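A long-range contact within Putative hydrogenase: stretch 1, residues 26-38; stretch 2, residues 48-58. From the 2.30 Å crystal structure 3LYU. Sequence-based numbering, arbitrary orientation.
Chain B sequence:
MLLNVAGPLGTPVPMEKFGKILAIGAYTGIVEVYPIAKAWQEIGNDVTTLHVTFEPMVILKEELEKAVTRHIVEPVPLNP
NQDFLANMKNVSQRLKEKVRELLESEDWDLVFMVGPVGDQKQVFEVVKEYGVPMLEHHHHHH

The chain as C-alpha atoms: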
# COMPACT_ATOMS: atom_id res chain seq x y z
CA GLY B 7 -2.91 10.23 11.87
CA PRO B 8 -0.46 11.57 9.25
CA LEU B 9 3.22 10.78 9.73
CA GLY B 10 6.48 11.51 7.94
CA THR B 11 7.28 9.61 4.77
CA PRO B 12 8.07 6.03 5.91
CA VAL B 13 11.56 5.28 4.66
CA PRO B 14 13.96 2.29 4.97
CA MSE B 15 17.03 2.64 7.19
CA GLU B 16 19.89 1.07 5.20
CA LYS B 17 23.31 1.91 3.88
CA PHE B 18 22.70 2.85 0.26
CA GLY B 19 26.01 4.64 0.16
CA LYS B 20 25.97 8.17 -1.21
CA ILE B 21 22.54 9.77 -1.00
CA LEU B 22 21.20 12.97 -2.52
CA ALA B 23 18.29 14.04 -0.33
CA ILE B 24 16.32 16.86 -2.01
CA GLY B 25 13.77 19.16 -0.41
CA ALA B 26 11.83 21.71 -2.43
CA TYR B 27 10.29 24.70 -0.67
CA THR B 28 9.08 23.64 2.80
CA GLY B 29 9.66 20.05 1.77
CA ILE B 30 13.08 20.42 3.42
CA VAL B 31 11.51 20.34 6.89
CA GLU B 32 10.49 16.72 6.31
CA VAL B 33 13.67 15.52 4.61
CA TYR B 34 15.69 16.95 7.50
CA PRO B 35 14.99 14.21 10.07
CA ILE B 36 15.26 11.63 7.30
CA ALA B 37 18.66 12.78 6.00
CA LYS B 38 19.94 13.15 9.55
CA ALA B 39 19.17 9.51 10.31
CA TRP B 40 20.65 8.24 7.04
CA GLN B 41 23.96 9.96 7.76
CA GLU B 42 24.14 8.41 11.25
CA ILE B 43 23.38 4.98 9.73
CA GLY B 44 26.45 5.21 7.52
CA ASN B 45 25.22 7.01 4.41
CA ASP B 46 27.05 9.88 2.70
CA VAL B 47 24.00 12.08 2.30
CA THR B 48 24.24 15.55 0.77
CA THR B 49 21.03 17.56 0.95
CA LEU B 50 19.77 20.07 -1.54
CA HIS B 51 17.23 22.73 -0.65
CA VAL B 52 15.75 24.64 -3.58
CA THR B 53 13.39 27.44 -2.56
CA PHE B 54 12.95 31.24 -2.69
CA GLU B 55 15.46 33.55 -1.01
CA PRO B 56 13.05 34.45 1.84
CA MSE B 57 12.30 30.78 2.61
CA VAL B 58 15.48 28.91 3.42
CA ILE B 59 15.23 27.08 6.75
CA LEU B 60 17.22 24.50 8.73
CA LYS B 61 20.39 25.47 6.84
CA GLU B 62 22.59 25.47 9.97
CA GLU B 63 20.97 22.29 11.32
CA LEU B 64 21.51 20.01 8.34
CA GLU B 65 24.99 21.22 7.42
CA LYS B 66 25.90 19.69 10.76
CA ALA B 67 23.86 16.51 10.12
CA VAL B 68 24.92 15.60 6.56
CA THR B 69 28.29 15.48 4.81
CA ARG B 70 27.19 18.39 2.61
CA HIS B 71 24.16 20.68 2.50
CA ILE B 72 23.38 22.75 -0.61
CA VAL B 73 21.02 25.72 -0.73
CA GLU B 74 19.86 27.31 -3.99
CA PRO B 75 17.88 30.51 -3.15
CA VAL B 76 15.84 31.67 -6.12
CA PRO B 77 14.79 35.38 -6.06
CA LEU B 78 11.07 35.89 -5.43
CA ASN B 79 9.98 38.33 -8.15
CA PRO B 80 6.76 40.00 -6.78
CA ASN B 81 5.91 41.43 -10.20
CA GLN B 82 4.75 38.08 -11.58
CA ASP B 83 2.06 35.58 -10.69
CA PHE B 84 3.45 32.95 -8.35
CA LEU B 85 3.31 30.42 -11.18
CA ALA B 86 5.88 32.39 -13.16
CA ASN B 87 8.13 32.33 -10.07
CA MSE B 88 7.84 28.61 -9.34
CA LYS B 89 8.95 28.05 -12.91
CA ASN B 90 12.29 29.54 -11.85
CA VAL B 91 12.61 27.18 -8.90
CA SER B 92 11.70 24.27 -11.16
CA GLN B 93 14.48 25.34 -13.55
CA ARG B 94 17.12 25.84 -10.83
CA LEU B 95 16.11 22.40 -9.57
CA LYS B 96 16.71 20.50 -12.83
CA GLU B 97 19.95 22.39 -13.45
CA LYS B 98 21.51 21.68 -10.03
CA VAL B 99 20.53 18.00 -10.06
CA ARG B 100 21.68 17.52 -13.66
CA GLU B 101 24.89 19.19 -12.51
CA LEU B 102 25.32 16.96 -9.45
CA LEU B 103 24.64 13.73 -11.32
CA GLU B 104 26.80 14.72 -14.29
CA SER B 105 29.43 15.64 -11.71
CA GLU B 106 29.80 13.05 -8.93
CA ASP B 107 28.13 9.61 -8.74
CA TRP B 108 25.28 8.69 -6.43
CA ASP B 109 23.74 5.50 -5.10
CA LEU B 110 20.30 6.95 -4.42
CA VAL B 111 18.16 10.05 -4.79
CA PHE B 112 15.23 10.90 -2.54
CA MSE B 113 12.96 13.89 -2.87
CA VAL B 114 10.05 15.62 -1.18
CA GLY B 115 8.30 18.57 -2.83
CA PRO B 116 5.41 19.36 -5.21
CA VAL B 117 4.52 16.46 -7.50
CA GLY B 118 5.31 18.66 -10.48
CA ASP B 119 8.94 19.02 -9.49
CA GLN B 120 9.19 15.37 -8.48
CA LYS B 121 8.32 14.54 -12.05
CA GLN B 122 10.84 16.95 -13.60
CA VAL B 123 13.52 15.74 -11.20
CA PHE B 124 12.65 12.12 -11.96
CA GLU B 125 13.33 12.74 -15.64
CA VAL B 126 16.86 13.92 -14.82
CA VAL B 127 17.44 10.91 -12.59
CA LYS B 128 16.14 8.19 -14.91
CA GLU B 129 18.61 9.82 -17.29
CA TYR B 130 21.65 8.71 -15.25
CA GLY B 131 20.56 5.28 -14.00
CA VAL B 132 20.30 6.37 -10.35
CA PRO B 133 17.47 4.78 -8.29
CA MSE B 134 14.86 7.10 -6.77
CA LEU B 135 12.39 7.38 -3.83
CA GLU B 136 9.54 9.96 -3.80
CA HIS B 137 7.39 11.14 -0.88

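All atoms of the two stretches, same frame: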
# COMPACT_ATOMS: atom_id res chain seq x y z
N ALA B 26 12.26 20.50 -1.74
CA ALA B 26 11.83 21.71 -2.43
C ALA B 26 10.90 22.51 -1.52
O ALA B 26 10.02 21.96 -0.87
CB ALA B 26 11.13 21.35 -3.72
N TYR B 27 11.11 23.82 -1.49
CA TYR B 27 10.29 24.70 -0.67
C TYR B 27 10.30 24.20 0.78
O TYR B 27 11.37 23.93 1.32
CB TYR B 27 8.84 24.76 -1.22
CG TYR B 27 8.71 25.24 -2.66
CD1 TYR B 27 8.51 24.33 -3.71
CD2 TYR B 27 8.82 26.60 -2.98
CE1 TYR B 27 8.42 24.77 -5.03
CE2 TYR B 27 8.73 27.04 -4.31
CZ TYR B 27 8.53 26.12 -5.33
OH TYR B 27 8.45 26.56 -6.64
N THR B 28 9.14 24.08 1.41
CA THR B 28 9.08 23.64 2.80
C THR B 28 9.29 22.13 2.92
O THR B 28 9.32 21.57 4.02
CB THR B 28 7.72 24.00 3.48
OG1 THR B 28 6.67 23.18 2.93
CG2 THR B 28 7.38 25.46 3.24
N GLY B 29 9.44 21.48 1.77
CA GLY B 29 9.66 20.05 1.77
C GLY B 29 10.91 19.69 2.53
O GLY B 29 11.05 18.55 2.98
N ILE B 30 11.82 20.65 2.71
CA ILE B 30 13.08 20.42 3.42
C ILE B 30 12.88 20.10 4.91
O ILE B 30 13.70 19.42 5.53
CB ILE B 30 14.06 21.62 3.28
CG1 ILE B 30 15.50 21.20 3.60
CG2 ILE B 30 13.64 22.75 4.20
CD1 ILE B 30 16.06 20.21 2.63
N VAL B 31 11.80 20.59 5.48
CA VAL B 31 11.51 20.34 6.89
C VAL B 31 11.38 18.83 7.14
O VAL B 31 11.87 18.30 8.14
CB VAL B 31 10.20 21.02 7.30
CG1 VAL B 31 9.94 20.81 8.79
CG2 VAL B 31 10.26 22.49 6.95
N GLU B 32 10.72 18.16 6.21
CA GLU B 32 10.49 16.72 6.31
C GLU B 32 11.73 15.88 5.97
O GLU B 32 11.99 14.87 6.62
CB GLU B 32 9.31 16.34 5.41
CG GLU B 32 8.84 14.91 5.57
CD GLU B 32 7.52 14.66 4.88
OE1 GLU B 32 7.07 13.48 4.87
OE2 GLU B 32 6.94 15.63 4.36
N VAL B 33 12.48 16.28 4.96
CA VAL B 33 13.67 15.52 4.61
C VAL B 33 14.75 15.66 5.69
O VAL B 33 15.60 14.79 5.85
CB VAL B 33 14.25 15.92 3.20
CG1 VAL B 33 13.78 17.29 2.79
CG2 VAL B 33 15.77 15.90 3.21
N TYR B 34 14.70 16.75 6.45
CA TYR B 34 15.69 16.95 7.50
C TYR B 34 15.87 15.74 8.40
O TYR B 34 16.93 15.11 8.37
CB TYR B 34 15.35 18.18 8.34
CG TYR B 34 16.26 18.35 9.54
CD1 TYR B 34 17.66 18.27 9.41
CD2 TYR B 34 15.73 18.62 10.80
CE1 TYR B 34 18.50 18.45 10.51
CE2 TYR B 34 16.57 18.81 11.91
CZ TYR B 34 17.94 18.72 11.76
OH TYR B 34 18.75 18.92 12.86
N PRO B 35 14.85 15.38 9.20
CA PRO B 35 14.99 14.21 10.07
C PRO B 35 15.34 12.91 9.35
O PRO B 35 15.95 12.01 9.91
CB PRO B 35 13.65 14.15 10.79
CG PRO B 35 12.72 14.83 9.83
CD PRO B 35 13.52 15.99 9.36
N ILE B 36 14.96 12.81 8.09
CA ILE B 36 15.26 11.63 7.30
C ILE B 36 16.74 11.57 6.94
O ILE B 36 17.39 10.54 7.12
CB ILE B 36 14.44 11.61 6.01
CG1 ILE B 36 12.96 11.46 6.36
CG2 ILE B 36 14.91 10.51 5.10
CD1 ILE B 36 12.04 11.36 5.15
N ALA B 37 17.26 12.68 6.41
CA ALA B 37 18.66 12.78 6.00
C ALA B 37 19.60 12.67 7.20
O ALA B 37 20.69 12.14 7.11
CB ALA B 37 18.89 14.10 5.27
N LYS B 38 19.15 13.19 8.34
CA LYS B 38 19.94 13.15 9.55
C LYS B 38 20.18 11.71 9.97
O LYS B 38 21.30 11.32 10.30
CB LYS B 38 19.22 13.92 10.65
CG LYS B 38 20.03 14.13 11.90
CD LYS B 38 19.25 15.00 12.86
CE LYS B 38 20.00 15.22 14.15
NZ LYS B 38 19.14 15.96 15.13
N THR B 48 24.01 14.13 1.03
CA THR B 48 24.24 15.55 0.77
C THR B 48 22.84 16.05 0.43
O THR B 48 22.19 15.53 -0.49
CB THR B 48 25.17 15.77 -0.43
OG1 THR B 48 24.42 15.61 -1.64
CG2 THR B 48 26.32 14.77 -0.43
N THR B 49 22.37 17.04 1.18
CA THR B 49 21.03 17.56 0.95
C THR B 49 21.00 18.78 0.07
O THR B 49 21.93 19.59 0.05
CB THR B 49 20.31 17.92 2.28
OG1 THR B 49 21.08 18.90 3.00
CG2 THR B 49 20.13 16.68 3.15
N LEU B 50 19.92 18.92 -0.67
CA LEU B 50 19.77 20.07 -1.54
C LEU B 50 18.44 20.73 -1.24
O LEU B 50 17.41 20.07 -1.26
CB LEU B 50 19.82 19.64 -3.01
CG LEU B 50 19.32 20.66 -4.04
CD1 LEU B 50 20.24 21.86 -4.06
CD2 LEU B 50 19.23 20.03 -5.42
N HIS B 51 18.46 22.02 -0.93
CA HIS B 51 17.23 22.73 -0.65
C HIS B 51 17.05 23.81 -1.71
O HIS B 51 17.83 24.76 -1.76
CB HIS B 51 17.26 23.40 0.73
CG HIS B 51 15.96 24.04 1.12
ND1 HIS B 51 15.87 25.01 2.09
CD2 HIS B 51 14.70 23.83 0.67
CE1 HIS B 51 14.60 25.38 2.22
NE2 HIS B 51 13.87 24.68 1.38
N VAL B 52 16.02 23.65 -2.55
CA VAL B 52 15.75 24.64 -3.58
C VAL B 52 14.45 25.35 -3.19
O VAL B 52 13.40 24.72 -3.07
CB VAL B 52 15.61 24.00 -4.99
CG1 VAL B 52 15.48 25.09 -6.04
CG2 VAL B 52 16.81 23.11 -5.28
N THR B 53 14.55 26.65 -2.96
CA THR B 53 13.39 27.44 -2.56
C THR B 53 13.67 28.91 -2.86
O THR B 53 14.69 29.22 -3.46
CB THR B 53 13.09 27.25 -1.05
OG1 THR B 53 11.81 27.79 -0.75
CG2 THR B 53 14.15 27.93 -0.19
N PHE B 54 12.77 29.81 -2.46
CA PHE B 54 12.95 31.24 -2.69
C PHE B 54 13.83 31.85 -1.61
O PHE B 54 13.85 31.37 -0.48
CB PHE B 54 11.60 31.95 -2.75
CG PHE B 54 10.79 31.59 -3.96
CD1 PHE B 54 11.29 31.82 -5.24
CD2 PHE B 54 9.52 31.04 -3.82
CE1 PHE B 54 10.55 31.49 -6.37
CE2 PHE B 54 8.77 30.71 -4.95
CZ PHE B 54 9.28 30.94 -6.23
N GLU B 55 14.56 32.90 -1.96
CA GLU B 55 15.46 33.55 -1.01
C GLU B 55 14.91 33.73 0.41
O GLU B 55 15.59 33.43 1.40
CB GLU B 55 15.92 34.90 -1.55
CG GLU B 55 16.82 34.80 -2.76
CD GLU B 55 17.30 36.16 -3.25
OE1 GLU B 55 18.03 36.19 -4.28
OE2 GLU B 55 16.96 37.18 -2.62
N PRO B 56 13.67 34.23 0.53
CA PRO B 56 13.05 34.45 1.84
C PRO B 56 12.44 33.20 2.50
O PRO B 56 11.60 33.33 3.40
CB PRO B 56 11.98 35.49 1.54
CG PRO B 56 11.51 35.06 0.17
CD PRO B 56 12.82 34.79 -0.55
N MSE B 57 12.86 32.01 2.07
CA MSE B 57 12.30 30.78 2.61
C MSE B 57 13.25 29.67 3.03
O MSE B 57 12.81 28.57 3.35
CB MSE B 57 11.31 30.19 1.62
CG MSE B 57 10.10 31.04 1.37
SE MSE B 57 8.99 30.17 0.09
CE MSE B 57 8.78 28.44 1.00
N VAL B 58 14.55 29.94 3.01
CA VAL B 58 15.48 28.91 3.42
C VAL B 58 15.33 28.70 4.93
O VAL B 58 15.12 29.65 5.68
CB VAL B 58 16.96 29.25 3.00
CG1 VAL B 58 17.14 30.75 2.89
CG2 VAL B 58 17.95 28.66 3.99

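The first rule of this contact is that the strand of stretch 2, which enters from earlier in the chain and includes Thr48 to Phe54, serves two partners. Near its C-terminal end it pairs edge to edge with the incoming backbone at Ala26, and farther back it supports the helix that follows the turn. The chain enters beside Val52 in parallel register, turns through a type II' turn from Ala26 to Gly29, and returns as a helix nearly antiparallel to the strand, at 170°, with the two axes approaching to 9.3 Å. About 490 Å² is buried between the stretches, both sides summed.

Tyr27 carries the largest share, 100 Å² covered by stretch 2, and both its backbone and its ring take part. Tyr27 N donates to Val52 O at 2.9 Å, almost linear at 171°, consistent with the parallel bridge of Ala26 with Val52. Val52 O also receives a CA-H...O contact from Ala26 CA at 3.5 Å, so one carbonyl takes a hydrogen bond from Tyr27 N and a weaker CA-H...O contact from Ala26 CA. With phi at 55° and psi at -131°, Tyr27 takes the second position of the II' turn, with the positive phi and negative psi that position requires, and Gly29 N closes the turn by bonding to Ala26 O at 2.7 Å. A CB on Gly29 would sit 2.7 Å from Ala26 O, so the absence of a side chain suits the tight return.

The CA-to-CB bond of Tyr27 points away from stretch 2, yet the ring reaches Phe54. Its edge is directed toward the face of Phe54 in an offset edge-to-face pair, centroids 5.9 Å apart and planes at 60°, with Tyr27 CE2 and Phe54 CE2 3.7 Å apart. Such a pairing sets the slightly positive ring hydrogens of one aromatic against the electron-rich face of the other. The selenomethionine Met57, poorly ordered, adds looser apolar cover: Met57 CE lies 4.3 Å from Tyr27 CB and 4.0 Å from Thr28 CG2.

His51, with 70 Å² covered, links the turn to the helix. Its CA-to-CB bond points sideways, but the end of the side chain comes nearer, and His51 NE2 donates to Tyr27 O at 2.6 Å, a short bond with a 146° angle. The acceptor lies near the plane of the imidazole, leaving the ring faces free for other packing. Tyr27 is thus held through both its backbone N and O, by a main-chain carbonyl and a side chain of consecutive strand residues.

Ile30, with 65 Å² covered, uses one of those faces. Ile30 CG2 sits 3.5 Å from the His51 ring centroid, 19° off the normal, a CH-pi contact that packs a methyl on the ring while the imidazole edge keeps its polar bond. Ile30 CD1 reaches Leu50 O at 4.1 Å. Farther along the helix the contacts are between methyl groups: Ala37 CB meets Thr49 CG2 at 3.6 Å, and Val33 CG2 approaches the same methyl, Thr49 CG2, at 4.4 Å.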